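Local coordinates for succinate dehydrogenase subunit A (Mycolicibacterium smegmatis, PDB 7D6V), which probably oxidises succinate to fumarate as the FAD-carrying subunit of the respiratory succinate dehydrogenase Sdh1, passing the electrons on toward quinone, at residues 181-186 and 452-457; 216-221 and 384-389; 246-251 and 496-501. All coordinates share one frame; numbering follows the deposited sequence.

Contact 1: 181-186 and 452-457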
loop_
_atom_site.group_PDB
_atom_site.type_symbol
_atom_site.label_atom_id
_atom_site.label_comp_id
_atom_site.label_asym_id
_atom_site.label_seq_id
_atom_site.Cartn_x
_atom_site.Cartn_y
_atom_site.Cartn_z
ATOM N N ASP A 181 24.509 -34.513 -3.816
ATOM C CA ASP A 181 25.884 -34.826 -3.444
ATOM C C ASP A 181 26.579 -33.522 -3.066
ATOM O O ASP A 181 27.669 -33.195 -3.539
ATOM C CB ASP A 181 26.586 -35.581 -4.574
ATOM C CG ASP A 181 27.986 -36.052 -4.200
ATOM O OD1 ASP A 181 28.119 -37.222 -3.784
ATOM O OD2 ASP A 181 28.957 -35.285 -4.355
ATOM N N GLY A 182 25.920 -32.737 -2.219
ATOM C CA GLY A 182 26.353 -31.393 -1.928
ATOM C C GLY A 182 25.823 -30.348 -2.882
ATOM O O GLY A 182 26.072 -29.155 -2.669
ATOM N N LYS A 183 25.104 -30.756 -3.921
ATOM C CA LYS A 183 24.501 -29.843 -4.877
ATOM C C LYS A 183 23.008 -29.721 -4.610
ATOM O O LYS A 183 22.374 -30.648 -4.105
ATOM C CB LYS A 183 24.730 -30.324 -6.310
ATOM C CG LYS A 183 26.062 -31.010 -6.527
ATOM C CD LYS A 183 26.142 -31.610 -7.919
ATOM C CE LYS A 183 24.997 -32.578 -8.166
ATOM N NZ LYS A 183 25.193 -33.878 -7.468
ATOM N N ILE A 184 22.451 -28.560 -4.953
ATOM C CA ILE A 184 21.025 -28.335 -4.770
ATOM C C ILE A 184 20.240 -29.326 -5.612
ATOM O O ILE A 184 20.509 -29.503 -6.805
ATOM C CB ILE A 184 20.663 -26.888 -5.132
ATOM C CG1 ILE A 184 21.134 -25.927 -4.040
ATOM C CG2 ILE A 184 19.171 -26.750 -5.379
ATOM C CD1 ILE A 184 20.598 -26.243 -2.670
ATOM N N ALA A 185 19.262 -29.983 -4.991
ATOM C CA ALA A 185 18.368 -30.888 -5.691
ATOM C C ALA A 185 16.905 -30.493 -5.586
ATOM O O ALA A 185 16.081 -31.058 -6.311
ATOM C CB ALA A 185 18.536 -32.325 -5.174
ATOM N N GLY A 186 16.561 -29.554 -4.722
ATOM C CA GLY A 186 15.190 -29.110 -4.604
ATOM C C GLY A 186 14.938 -28.464 -3.260
ATOM O O GLY A 186 15.829 -28.347 -2.420
ATOM N N ASP A 452 23.826 -33.576 -16.020
ATOM C CA ASP A 452 22.650 -34.313 -15.583
ATOM C C ASP A 452 22.049 -33.626 -14.366
ATOM O O ASP A 452 22.714 -32.859 -13.666
ATOM C CB ASP A 452 22.983 -35.791 -15.298
ATOM C CG ASP A 452 24.059 -35.973 -14.236
ATOM O OD1 ASP A 452 24.875 -36.905 -14.390
ATOM O OD2 ASP A 452 24.094 -35.216 -13.245
ATOM N N ARG A 453 20.778 -33.901 -14.128
ATOM C CA ARG A 453 20.087 -33.186 -13.062
ATOM C C ARG A 453 20.167 -33.968 -11.757
ATOM O O ARG A 453 19.946 -35.185 -11.756
ATOM C CB ARG A 453 18.634 -32.942 -13.431
ATOM C CG ARG A 453 18.451 -31.826 -14.438
ATOM C CD ARG A 453 17.104 -31.913 -15.116
ATOM N NE ARG A 453 16.027 -31.445 -14.253
ATOM C CZ ARG A 453 15.491 -30.232 -14.326
ATOM N NH1 ARG A 453 15.934 -29.364 -15.226
ATOM N NH2 ARG A 453 14.510 -29.889 -13.501
ATOM N N PRO A 454 20.489 -33.309 -10.646
ATOM C CA PRO A 454 20.525 -34.005 -9.356
ATOM C C PRO A 454 19.148 -34.494 -8.941
ATOM O O PRO A 454 18.122 -33.893 -9.267
ATOM C CB PRO A 454 21.055 -32.935 -8.392
ATOM C CG PRO A 454 20.813 -31.637 -9.087
ATOM C CD PRO A 454 20.945 -31.915 -10.538
ATOM N N LYS A 455 19.136 -35.598 -8.203
ATOM C CA LYS A 455 17.914 -36.296 -7.831
ATOM C C LYS A 455 17.664 -36.180 -6.334
ATOM O O LYS A 455 18.580 -36.358 -5.526
ATOM C CB LYS A 455 17.999 -37.769 -8.230
ATOM C CG LYS A 455 18.052 -37.985 -9.728
ATOM C CD LYS A 455 18.124 -39.458 -10.082
ATOM C CE LYS A 455 18.084 -39.654 -11.589
ATOM N NZ LYS A 455 19.300 -39.113 -12.248
ATOM N N VAL A 456 16.416 -35.883 -5.968
ATOM C CA VAL A 456 16.039 -35.843 -4.562
ATOM C C VAL A 456 15.935 -37.260 -4.015
ATOM O O VAL A 456 15.391 -38.163 -4.665
ATOM C CB VAL A 456 14.720 -35.074 -4.368
ATOM C CG1 VAL A 456 14.890 -33.626 -4.763
ATOM C CG2 VAL A 456 13.603 -35.707 -5.174
ATOM N N SER A 457 16.480 -37.466 -2.822
ATOM C CA SER A 457 16.390 -38.742 -2.132
ATOM C C SER A 457 15.216 -38.726 -1.162
ATOM O O SER A 457 14.891 -37.694 -0.571
ATOM C CB SER A 457 17.684 -39.054 -1.380
ATOM O OG SER A 457 17.871 -38.159 -0.300
#
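Pro454 and Ala185 carry this contact, each sending its CB toward the other segment. Their CA atoms, 5.3 Å apart, are the nearest such pair between 181-186 and 452-457. The proline ring approaches with its outer carbons: CB rests 4.1 Å from Ala185 CB, while CG lies 3.1 Å from the carbonyl O of Ile184, so the ring covers both the methyl group and the peptide before it. Two residues on, Val456 takes the other flank of the alanine. Its CG1 is anti to the carbonyl carbon (chi1 -64°), and this branch meets Ala185 CB at 3.9 Å and Ala185 O at 3.2 Å. Between the two, the carbonyl O of Lys455 comes within 4.0 Å of Ala185 CB. Lys183 adds a smaller touch beside the proline. Its chain bends at chi3 and chi4 and crosses Pro454 obliquely, with CE 4.0 Å from Pro454 CB. The ammonium atom Lys183 NZ stays 6.0 Å from Asp452 OD2, too far for a salt bridge, so any attraction would be weak and long-range. No hydrogen bond joins the two segments, and the interface is apolar apart from the carbonyl oxygens. Polar ties to third parties hold 452-457 in place: Lys455 N bonds to Asp180 OD2, and Arg453 forms a salt bridge with Asp10. Ala185 and Gly186 together face Ile178 in a classic beta bulge, at the start of strand 184-191. That strand follows 172-179 in a beta hairpin and runs between 172-179 and 197-200 in a four-stranded mixed sheet. The segment packed on it connects helix 427-448 to helix 458-469, whose N-cap is Ser457.

Contact 2: 216-221 and 384-389. With FAD (flavin-adenine dinucleotide), chain D.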
loop_
_atom_site.group_PDB
_atom_site.type_symbol
_atom_site.label_atom_id
_atom_site.label_comp_id
_atom_site.label_asym_id
_atom_site.label_seq_id
_atom_site.Cartn_x
_atom_site.Cartn_y
_atom_site.Cartn_z
ATOM N N PHE A 216 14.734 -9.340 17.077
ATOM C CA PHE A 216 14.945 -8.208 17.963
ATOM C C PHE A 216 13.605 -7.677 18.452
ATOM O O PHE A 216 12.608 -7.698 17.727
ATOM C CB PHE A 216 15.725 -7.095 17.257
ATOM C CG PHE A 216 17.171 -7.417 17.050
ATOM C CD1 PHE A 216 17.570 -8.223 15.999
ATOM C CD2 PHE A 216 18.134 -6.923 17.908
ATOM C CE1 PHE A 216 18.895 -8.528 15.808
ATOM C CE2 PHE A 216 19.462 -7.226 17.720
ATOM C CZ PHE A 216 19.843 -8.028 16.671
ATOM N N LYS A 217 13.596 -7.201 19.699
ATOM C CA LYS A 217 12.353 -6.740 20.307
ATOM C C LYS A 217 11.803 -5.515 19.590
ATOM O O LYS A 217 10.597 -5.429 19.333
ATOM C CB LYS A 217 12.575 -6.441 21.788
ATOM C CG LYS A 217 11.309 -6.117 22.546
ATOM C CD LYS A 217 11.598 -5.891 24.014
ATOM C CE LYS A 217 10.337 -5.538 24.774
ATOM N NZ LYS A 217 10.584 -5.471 26.238
ATOM N N VAL A 218 12.664 -4.559 19.260
ATOM C CA VAL A 218 12.267 -3.344 18.560
ATOM C C VAL A 218 12.850 -3.404 17.158
ATOM O O VAL A 218 14.072 -3.470 16.988
ATOM C CB VAL A 218 12.732 -2.081 19.300
ATOM C CG1 VAL A 218 12.046 -0.855 18.730
ATOM C CG2 VAL A 218 12.451 -2.207 20.782
ATOM N N SER A 219 11.977 -3.379 16.157
ATOM C CA SER A 219 12.403 -3.513 14.773
ATOM C C SER A 219 11.314 -2.970 13.865
ATOM O O SER A 219 10.136 -2.954 14.228
ATOM C CB SER A 219 12.709 -4.972 14.426
ATOM O OG SER A 219 13.283 -5.079 13.139
ATOM N N SER A 220 11.724 -2.532 12.679
ATOM C CA SER A 220 10.810 -2.034 11.663
ATOM C C SER A 220 10.433 -3.099 10.644
ATOM O O SER A 220 9.780 -2.783 9.646
ATOM C CB SER A 220 11.425 -0.831 10.949
ATOM O OG SER A 220 12.631 -1.188 10.302
ATOM N N ASN A 221 10.813 -4.349 10.878
ATOM C CA ASN A 221 10.721 -5.384 9.862
ATOM C C ASN A 221 9.406 -6.150 9.962
ATOM O O ASN A 221 8.715 -6.128 10.982
ATOM C CB ASN A 221 11.908 -6.338 9.974
ATOM C CG ASN A 221 13.230 -5.662 9.654
ATOM O OD1 ASN A 221 14.294 -6.255 9.794
ATOM N ND2 ASN A 221 13.165 -4.412 9.216
ATOM N N GLY A 384 13.454 5.044 20.841
ATOM C CA GLY A 384 14.533 4.185 21.276
ATOM C C GLY A 384 15.155 3.434 20.112
ATOM O O GLY A 384 14.673 3.499 18.979
ATOM N N PRO A 385 16.247 2.711 20.369
ATOM C CA PRO A 385 16.951 2.019 19.280
ATOM C C PRO A 385 16.090 0.954 18.612
ATOM O O PRO A 385 15.395 0.181 19.275
ATOM C CB PRO A 385 18.161 1.396 19.984
ATOM C CG PRO A 385 18.341 2.200 21.220
ATOM C CD PRO A 385 16.966 2.601 21.647
ATOM N N THR A 386 16.163 0.904 17.282
ATOM C CA THR A 386 15.357 -0.015 16.487
ATOM C C THR A 386 16.208 -0.667 15.405
ATOM O O THR A 386 16.987 0.007 14.729
ATOM C CB THR A 386 14.147 0.710 15.872
ATOM O OG1 THR A 386 13.327 -0.224 15.161
ATOM C CG2 THR A 386 14.576 1.832 14.941
ATOM N N CYS A 387 16.072 -1.984 15.261
ATOM C CA CYS A 387 16.765 -2.725 14.215
ATOM C C CYS A 387 16.081 -2.498 12.873
ATOM O O CYS A 387 14.860 -2.639 12.763
ATOM C CB CYS A 387 16.788 -4.214 14.556
ATOM S SG CYS A 387 17.608 -5.268 13.348
ATOM N N HIS A 388 16.859 -2.141 11.851
ATOM C CA HIS A 388 16.302 -1.799 10.551
ATOM C C HIS A 388 16.766 -2.719 9.434
ATOM O O HIS A 388 15.934 -3.276 8.709
ATOM C CB HIS A 388 16.658 -0.345 10.207
ATOM C CG HIS A 388 15.996 0.165 8.967
ATOM N ND1 HIS A 388 14.629 0.155 8.796
ATOM C CD2 HIS A 388 16.513 0.698 7.836
ATOM C CE1 HIS A 388 14.333 0.661 7.614
ATOM N NE2 HIS A 388 15.458 0.997 7.011
ATOM N N TYR A 389 18.074 -2.901 9.273
ATOM C CA TYR A 389 18.629 -3.580 8.114
ATOM C C TYR A 389 19.833 -4.400 8.548
ATOM O O TYR A 389 20.529 -4.045 9.500
ATOM C CB TYR A 389 19.036 -2.567 7.034
ATOM C CG TYR A 389 19.441 -3.160 5.704
ATOM C CD1 TYR A 389 20.768 -3.455 5.426
ATOM C CD2 TYR A 389 18.501 -3.393 4.716
ATOM C CE1 TYR A 389 21.140 -3.982 4.211
ATOM C CE2 TYR A 389 18.864 -3.922 3.500
ATOM C CZ TYR A 389 20.183 -4.216 3.253
ATOM O OH TYR A 389 20.547 -4.742 2.037
HETATM P PA FAD D . 11.638 -8.755 0.561
HETATM O O1A FAD D . 10.916 -8.305 -0.654
HETATM O O2A FAD D . 11.588 -7.925 1.785
HETATM O O5B FAD D . 11.036 -10.179 0.960
HETATM C C5B FAD D . 11.659 -11.412 0.652
HETATM C C4B FAD D . 10.614 -12.418 0.198
HETATM O O4B FAD D . 11.003 -13.736 0.567
HETATM C C3B FAD D . 9.250 -12.215 0.810
HETATM O O3B FAD D . 8.296 -12.380 -0.228
HETATM C C2B FAD D . 9.094 -13.359 1.778
HETATM O O2B FAD D . 7.740 -13.759 1.945
HETATM C C1B FAD D . 9.893 -14.435 1.106
HETATM N N9A FAD D . 10.334 -15.454 2.071
HETATM C C8A FAD D . 11.068 -15.249 3.164
HETATM N N7A FAD D . 11.290 -16.406 3.813
HETATM C C5A FAD D . 10.682 -17.377 3.126
HETATM C C6A FAD D . 10.515 -18.833 3.251
HETATM N N6A FAD D . 11.056 -19.513 4.273
HETATM N N1A FAD D . 9.802 -19.463 2.311
HETATM C C2A FAD D . 9.255 -18.817 1.278
HETATM N N3A FAD D . 9.366 -17.502 1.104
HETATM C C4A FAD D . 10.055 -16.743 1.976
HETATM N N1 FAD D . 15.678 0.585 1.381
HETATM C C2 FAD D . 15.886 1.678 0.621
HETATM O O2 FAD D . 16.781 1.643 -0.229
HETATM N N3 FAD D . 15.175 2.800 0.740
HETATM C C4 FAD D . 14.202 2.920 1.633
HETATM O O4 FAD D . 13.554 3.971 1.725
HETATM C C4X FAD D . 13.902 1.777 2.511
HETATM N N5 FAD D . 12.929 1.832 3.433
HETATM C C5X FAD D . 12.679 0.769 4.214
HETATM C C6 FAD D . 11.669 0.841 5.159
HETATM C C7 FAD D . 11.407 -0.245 5.971
HETATM C C7M FAD D . 10.318 -0.179 7.000
HETATM C C8 FAD D . 12.203 -1.481 5.829
HETATM C C8M FAD D . 11.918 -2.661 6.709
HETATM C C9 FAD D . 13.210 -1.561 4.885
HETATM C C9A FAD D . 13.474 -0.475 4.076
HETATM N N10 FAD D . 14.493 -0.552 3.124
HETATM C C10 FAD D . 14.723 0.569 2.323
HETATM C "C1'" FAD D . 15.280 -1.768 2.956
HETATM C "C2'" FAD D . 14.806 -2.510 1.711
HETATM O "O2'" FAD D . 13.394 -2.378 1.569
HETATM C "C3'" FAD D . 15.104 -3.997 1.774
HETATM O "O3'" FAD D . 16.513 -4.177 1.773
HETATM C "C4'" FAD D . 14.520 -4.711 0.565
HETATM O "O4'" FAD D . 13.109 -4.553 0.550
HETATM C "C5'" FAD D . 14.826 -6.196 0.566
HETATM O "O5'" FAD D . 14.067 -6.786 -0.478
HETATM P P FAD D . 14.135 -8.340 -0.827
HETATM O O1P FAD D . 13.538 -8.509 -2.179
HETATM O O2P FAD D . 15.514 -8.844 -0.590
HETATM O O3P FAD D . 13.186 -9.047 0.262
#
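At the dimethylbenzene end of the FAD pocket, the loop around Ser219 joins strand 383-395 through a single beta bridge to Cys387, in the parallel sense. Cys387 N donates to Val218 O at 3.0 Å, and Ser220 N donates to Cys387 O at 3.1 Å. That same oxygen also accepts Ser219 OG, 2.9 Å away and 45° out of the carbonyl plane, so two donors grip it. Val218 packs beside the bridge, its CB and CG1 against Pro385 O, and its side chain crosses that of Thr386 at about a right angle. Cys387 SG sits over one face of the Phe216 ring, 4.4 Å from the centroid of that ring and 26° off its normal, a sulfur-aromatic contact. Further along, His388 and Tyr389 form a classic beta bulge opposite Gln247 of the neighbouring strand, and here the contact becomes part of the flavin site. Ser220 OG, placed between its backbone N and carbonyl carbon (chi1 61°), lies near the plane of the imidazole and shares a hydrogen bond with His388 ND1 at 2.8 Å. The imidazole turns its edge to the flavin, with His388 CE1 3.5 Å from FAD C7. Asn221 ND2 donates to His388 O at 3.0 Å, with that oxygen in the amide plane, and also lies 3.3 Å from FAD C8M. Tyr389 sends its CB away from the loop, and the edge of its ring meets the ribityl O3' of FAD.

Contact 3: 246-251 and 496-501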
loop_
_atom_site.group_PDB
_atom_site.type_symbol
_atom_site.label_atom_id
_atom_site.label_comp_id
_atom_site.label_asym_id
_atom_site.label_seq_id
_atom_site.Cartn_x
_atom_site.Cartn_y
_atom_site.Cartn_z
ATOM N N ILE A 246 24.703 -4.702 11.500
ATOM C CA ILE A 246 23.262 -4.504 11.479
ATOM C C ILE A 246 22.998 -3.018 11.643
ATOM O O ILE A 246 23.587 -2.371 12.514
ATOM C CB ILE A 246 22.563 -5.314 12.586
ATOM C CG1 ILE A 246 22.662 -6.808 12.291
ATOM C CG2 ILE A 246 21.114 -4.892 12.726
ATOM C CD1 ILE A 246 22.141 -7.676 13.396
ATOM N N GLN A 247 22.129 -2.476 10.799
ATOM C CA GLN A 247 21.755 -1.076 10.911
ATOM C C GLN A 247 20.736 -0.907 12.028
ATOM O O GLN A 247 19.700 -1.581 12.048
ATOM C CB GLN A 247 21.201 -0.558 9.589
ATOM C CG GLN A 247 21.124 0.952 9.523
ATOM C CD GLN A 247 21.220 1.476 8.114
ATOM O OE1 GLN A 247 22.294 1.498 7.518
ATOM N NE2 GLN A 247 20.087 1.887 7.564
ATOM N N PHE A 248 21.049 -0.031 12.973
ATOM C CA PHE A 248 20.128 0.365 14.022
ATOM C C PHE A 248 19.864 1.855 13.895
ATOM O O PHE A 248 20.806 2.647 13.787
ATOM C CB PHE A 248 20.691 0.073 15.410
ATOM C CG PHE A 248 20.853 -1.383 15.721
ATOM C CD1 PHE A 248 22.080 -2.000 15.570
ATOM C CD2 PHE A 248 19.793 -2.124 16.204
ATOM C CE1 PHE A 248 22.239 -3.333 15.868
ATOM C CE2 PHE A 248 19.947 -3.459 16.506
ATOM C CZ PHE A 248 21.170 -4.064 16.339
ATOM N N HIS A 249 18.618 2.225 13.899
ATOM C CA HIS A 249 18.321 3.640 14.050
ATOM C C HIS A 249 18.146 3.968 15.528
ATOM O O HIS A 249 17.335 3.327 16.204
ATOM C CB HIS A 249 17.071 4.024 13.278
ATOM C CG HIS A 249 16.902 5.499 13.111
ATOM N ND1 HIS A 249 17.833 6.286 12.470
ATOM C CD2 HIS A 249 15.912 6.333 13.505
ATOM C CE1 HIS A 249 17.425 7.542 12.477
ATOM N NE2 HIS A 249 16.261 7.597 13.099
ATOM N N PRO A 250 18.894 4.938 16.060
ATOM C CA PRO A 250 18.857 5.184 17.511
ATOM C C PRO A 250 17.516 5.674 18.024
ATOM O O PRO A 250 17.274 5.590 19.234
ATOM C CB PRO A 250 19.945 6.248 17.717
ATOM C CG PRO A 250 20.750 6.253 16.451
ATOM C CD PRO A 250 19.809 5.858 15.368
ATOM N N THR A 251 16.641 6.180 17.159
ATOM C CA THR A 251 15.434 6.890 17.580
ATOM C C THR A 251 14.235 6.291 16.847
ATOM O O THR A 251 13.904 6.696 15.730
ATOM C CB THR A 251 15.588 8.393 17.314
ATOM O OG1 THR A 251 16.632 8.920 18.144
ATOM C CG2 THR A 251 14.309 9.139 17.618
ATOM N N VAL A 496 22.794 -7.583 22.257
ATOM C CA VAL A 496 23.358 -7.333 20.932
ATOM C C VAL A 496 22.583 -6.146 20.364
ATOM O O VAL A 496 21.568 -6.311 19.683
ATOM C CB VAL A 496 23.264 -8.553 20.011
ATOM C CG1 VAL A 496 23.769 -8.220 18.623
ATOM C CG2 VAL A 496 24.027 -9.730 20.596
ATOM N N GLY A 497 23.072 -4.939 20.618
ATOM C CA GLY A 497 22.374 -3.730 20.249
ATOM C C GLY A 497 23.274 -2.813 19.449
ATOM O O GLY A 497 24.156 -3.256 18.719
ATOM N N ILE A 498 23.027 -1.509 19.587
ATOM C CA ILE A 498 23.911 -0.540 18.950
ATOM C C ILE A 498 25.297 -0.615 19.567
ATOM O O ILE A 498 26.311 -0.602 18.861
ATOM C CB ILE A 498 23.347 0.885 19.053
ATOM C CG1 ILE A 498 22.024 0.997 18.320
ATOM C CG2 ILE A 498 24.317 1.853 18.416
ATOM C CD1 ILE A 498 21.292 2.278 18.583
ATOM N N ILE A 499 25.362 -0.702 20.889
ATOM C CA ILE A 499 26.620 -0.726 21.619
ATOM C C ILE A 499 26.819 -2.136 22.144
ATOM O O ILE A 499 25.960 -2.667 22.856
ATOM C CB ILE A 499 26.637 0.301 22.760
ATOM C CG1 ILE A 499 26.583 1.719 22.199
ATOM C CG2 ILE A 499 27.879 0.134 23.606
ATOM C CD1 ILE A 499 25.194 2.259 22.009
ATOM N N ARG A 500 27.944 -2.742 21.787
ATOM C CA ARG A 500 28.270 -4.097 22.196
ATOM C C ARG A 500 29.401 -4.064 23.212
ATOM O O ARG A 500 30.340 -3.274 23.087
ATOM C CB ARG A 500 28.682 -4.959 20.998
ATOM C CG ARG A 500 27.536 -5.546 20.184
ATOM C CD ARG A 500 27.008 -4.555 19.175
ATOM N NE ARG A 500 25.941 -5.110 18.347
ATOM C CZ ARG A 500 26.130 -5.691 17.166
ATOM N NH1 ARG A 500 27.348 -5.802 16.666
ATOM N NH2 ARG A 500 25.098 -6.159 16.483
ATOM N N LYS A 501 29.299 -4.919 24.222
ATOM C CA LYS A 501 30.369 -5.133 25.181
ATOM C C LYS A 501 30.684 -6.618 25.225
ATOM O O LYS A 501 29.819 -7.456 24.965
ATOM C CB LYS A 501 29.991 -4.623 26.576
ATOM C CG LYS A 501 29.683 -3.140 26.618
ATOM C CD LYS A 501 29.112 -2.720 27.956
ATOM C CE LYS A 501 28.518 -1.324 27.873
ATOM N NZ LYS A 501 27.630 -1.179 26.687
#
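Phe248 packs on Gly497 and Ile498 where strand 246-253 passes the loop that follows helix 481-495. At the start of the strand, Ile246 lines the back of this contact: its CG2 lies 3.6 Å from the plane of the Phe248 ring, on the face turned from Gly497. The Phe248 side chain then reaches into the loop, with CG anti to the carbonyl carbon (chi1 -66°). Its CB touches Ile498 CG1 at 3.3 Å, and the two side chains slide past each other in opposite directions. The near face of the ring is covered by backbone: Gly497 C stands 3.7 Å above the plane of the Phe248 ring and Ile498 N lies over the same face, both offset toward the rim. Phe248 CE1 comes 3.4 Å from Gly497 O. At the ring edge, near its plane, Arg500 NH2 lies 4.1 Å from Phe248 CE1. Arg500 bends at chi2, and its NE makes a weak, badly bent bond to Gly497 O within the loop; its NH1 bonds to Glu244 O, which ties the loop to the chain just before the strand. His249 turns its side chain away, and its NE2 bonds to Val264 O. At Pro250 the chain turns a corner; Pro250 CA meets Ile498 CD1 at 3.9 Å and its CB lies 4.3 Å from the same methyl. No hydrogen bond crosses between 246-251 and 496-501. Packing of a ring and aliphatic groups on backbone and side chains thus joins a part of the fumarate reductase flavoprotein C-terminal family region to a strand of the FAD-binding part.

In the fold
Contacts 2 and 3 are both buried and lie close together, their centres about 9 Å apart, because strands 383-395 and 246-253 are sheet neighbours; backbone pairs such as Thr386 O with His249 N join them. Contact 1 stands apart, its centre about 38 Å from that of contact 2, in a different, four-stranded sheet and only partly buried. The chemistry follows the place. Contact 2, beside the flavin, is rich in hydrogen bonds, and its side chains reach the cofactor. Contacts 1 and 3 have none across their segments: contact 1 packs small aliphatic groups, contact 3 an aromatic ring. Along the chain, contact 3 crosses both others.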